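Local coordinates for alginate lyase A1-II' (Sphingomonas sp. A1, PDB 2CWS), which probably depolymerises alginate by lyase action, this chain being the catalytic family-7 polysaccharide lyase part of a longer protein, at residues L34-S38 with Q39-T43. Residues are numbered along the deposited sequence; the frame is centred on the assembly and turned at random. Where two conformers were deposited one is given.
Sequences LGYTS and QYFYT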
loop_
_atom_site.group_PDB
_atom_site.type_symbol
_atom_site.label_atom_id
_atom_site.label_comp_id
_atom_site.label_asym_id
_atom_site.label_seq_id
_atom_site.Cartn_x
_atom_site.Cartn_y
_atom_site.Cartn_z
ATOM N N LEU A 34 -14.350 14.260 -5.809
ATOM C CA LEU A 34 -15.750 14.632 -5.931
ATOM C C LEU A 34 -16.623 13.835 -4.956
ATOM O O LEU A 34 -17.849 13.987 -5.006
ATOM C CB LEU A 34 -16.225 14.386 -7.389
ATOM C CG LEU A 34 -15.724 15.490 -8.331
ATOM C CD1 LEU A 34 -15.718 15.008 -9.779
ATOM C CD2 LEU A 34 -16.575 16.736 -8.211
ATOM N N GLY A 35 -16.050 12.996 -4.112
ATOM C CA GLY A 35 -16.767 12.402 -3.024
ATOM C C GLY A 35 -17.206 10.961 -3.240
ATOM O O GLY A 35 -18.162 10.559 -2.572
ATOM N N TYR A 36 -16.535 10.216 -4.094
ATOM C CA TYR A 36 -16.844 8.804 -4.211
ATOM C C TYR A 36 -16.865 8.150 -2.820
ATOM O O TYR A 36 -15.939 8.336 -2.006
ATOM C CB TYR A 36 -15.726 8.148 -5.099
ATOM C CG TYR A 36 -15.912 6.642 -5.061
ATOM C CD1 TYR A 36 -15.158 5.838 -4.200
ATOM C CD2 TYR A 36 -16.844 6.041 -5.901
ATOM C CE1 TYR A 36 -15.305 4.502 -4.137
ATOM C CE2 TYR A 36 -17.028 4.633 -5.823
ATOM C CZ TYR A 36 -16.257 3.899 -4.943
ATOM O OH TYR A 36 -16.406 2.532 -4.866
ATOM N N THR A 37 -17.861 7.308 -2.627
ATOM C CA THR A 37 -17.961 6.458 -1.438
ATOM C C THR A 37 -18.787 5.254 -1.794
ATOM O O THR A 37 -19.651 5.311 -2.656
ATOM C CB THR A 37 -18.563 7.269 -0.270
ATOM O OG1 THR A 37 -18.591 6.499 0.924
ATOM C CG2 THR A 37 -20.006 7.648 -0.611
ATOM N N SER A 38 -18.498 4.118 -1.142
ATOM C CA SER A 38 -19.220 2.884 -1.388
ATOM C C SER A 38 -18.983 1.943 -0.203
ATOM O O SER A 38 -18.314 2.291 0.781
ATOM C CB SER A 38 -18.694 2.209 -2.647
ATOM O OG SER A 38 -17.382 1.723 -2.417
ATOM N N GLN A 39 -19.475 0.706 -0.349
ATOM C CA GLN A 39 -19.235 -0.300 0.687
ATOM C C GLN A 39 -17.750 -0.609 0.845
ATOM O O GLN A 39 -17.356 -1.128 1.880
ATOM C CB GLN A 39 -20.018 -1.611 0.389
ATOM C CG GLN A 39 -19.506 -2.306 -0.862
ATOM C CD GLN A 39 -20.389 -3.467 -1.265
ATOM O OE1 GLN A 39 -20.790 -4.259 -0.430
ATOM N NE2 GLN A 39 -20.676 -3.619 -2.571
ATOM N N TYR A 40 -16.955 -0.307 -0.184
ATOM C CA TYR A 40 -15.537 -0.639 -0.156
ATOM C C TYR A 40 -14.633 0.481 0.394
ATOM O O TYR A 40 -13.474 0.252 0.656
ATOM C CB TYR A 40 -15.053 -0.919 -1.575
ATOM C CG TYR A 40 -15.870 -2.011 -2.250
ATOM C CD1 TYR A 40 -15.905 -3.300 -1.785
ATOM C CD2 TYR A 40 -16.587 -1.692 -3.446
ATOM C CE1 TYR A 40 -16.660 -4.305 -2.423
ATOM C CE2 TYR A 40 -17.307 -2.691 -4.076
ATOM C CZ TYR A 40 -17.324 -3.987 -3.565
ATOM O OH TYR A 40 -18.064 -4.948 -4.233
ATOM N N PHE A 41 -15.190 1.685 0.486
ATOM C CA PHE A 41 -14.369 2.872 0.693
ATOM C C PHE A 41 -15.272 3.990 1.222
ATOM O O PHE A 41 -16.128 4.473 0.457
ATOM C CB PHE A 41 -13.752 3.254 -0.636
ATOM C CG PHE A 41 -12.874 4.482 -0.589
ATOM C CD1 PHE A 41 -11.548 4.369 -0.179
ATOM C CD2 PHE A 41 -13.367 5.733 -0.991
ATOM C CE1 PHE A 41 -10.707 5.475 -0.185
ATOM C CE2 PHE A 41 -12.515 6.842 -1.008
ATOM C CZ PHE A 41 -11.182 6.717 -0.618
ATOM N N TYR A 42 -15.078 4.369 2.479
ATOM C CA TYR A 42 -16.030 5.315 3.054
ATOM C C TYR A 42 -15.373 5.990 4.258
ATOM O O TYR A 42 -14.363 5.551 4.766
ATOM C CB TYR A 42 -17.314 4.600 3.478
ATOM C CG TYR A 42 -17.134 3.488 4.493
ATOM C CD1 TYR A 42 -17.189 3.738 5.843
ATOM C CD2 TYR A 42 -16.942 2.185 4.072
ATOM C CE1 TYR A 42 -17.028 2.755 6.798
ATOM C CE2 TYR A 42 -16.817 1.142 5.011
ATOM C CZ TYR A 42 -16.847 1.440 6.374
ATOM O OH TYR A 42 -16.781 0.458 7.322
ATOM N N THR A 43 -16.033 7.072 4.702
ATOM C CA THR A 43 -15.589 7.744 5.936
ATOM C C THR A 43 -16.388 7.166 7.086
ATOM O O THR A 43 -17.624 7.189 7.051
ATOM C CB THR A 43 -15.851 9.245 5.818
ATOM O OG1 THR A 43 -15.025 9.758 4.774
ATOM C CG2 THR A 43 -15.557 9.922 7.157
HETATM O O HOH W 1 -18.194 8.063 3.168
#
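Ser-38 and Phe-41 pair through their backbones in both directions. Ser-38 N gives its hydrogen to Phe-41 O at 2.9 Å, nearly straight at 163°. In return Phe-41 N reaches Ser-38 O at 3.2 Å, standing well above the carbonyl plane and not on a lone pair.

The hydroxyl of Ser-38 adds a side-chain bond to the turn, in the manner of an ST turn. With chi1 at 69°, OG sits between its own N and carbonyl carbon, where it accepts the N-H of Tyr-40 at 3.0 Å and donates to Tyr-36 OH at 2.8 Å. Replacing this serine by alanine takes away the OG, and the Tyr-40 amide would probably lose its acceptor there and the Tyr-36 hydroxyl its donor. On the other flank, water 1 links Thr-37 OG1 to Thr-43 N, accepting from the amide, while Thr-37 OG1 also lies close to Tyr-42 CB.

Packing follows outward. Tyr-36, its CG anti to the backbone N (chi1 172°), lies across Phe-41, and its CD1 touches Phe-41 CD2 at 3.7 Å. Phe-41 carries on inward to meet Phe-51 edge-to-face and to rest on Leu-17 and Pro-6. Tyr-42 brings the edge of its ring to Ser-38 O, with CD2 3.6 Å away.

This is a type I beta turn from Ser-38 to Phe-41, closed by a single antiparallel bridge. It leads the loop after helix 29-33 into strand 41-43, an outermost strand of the seven-stranded sheet in this concanavalin-like beta-sandwich.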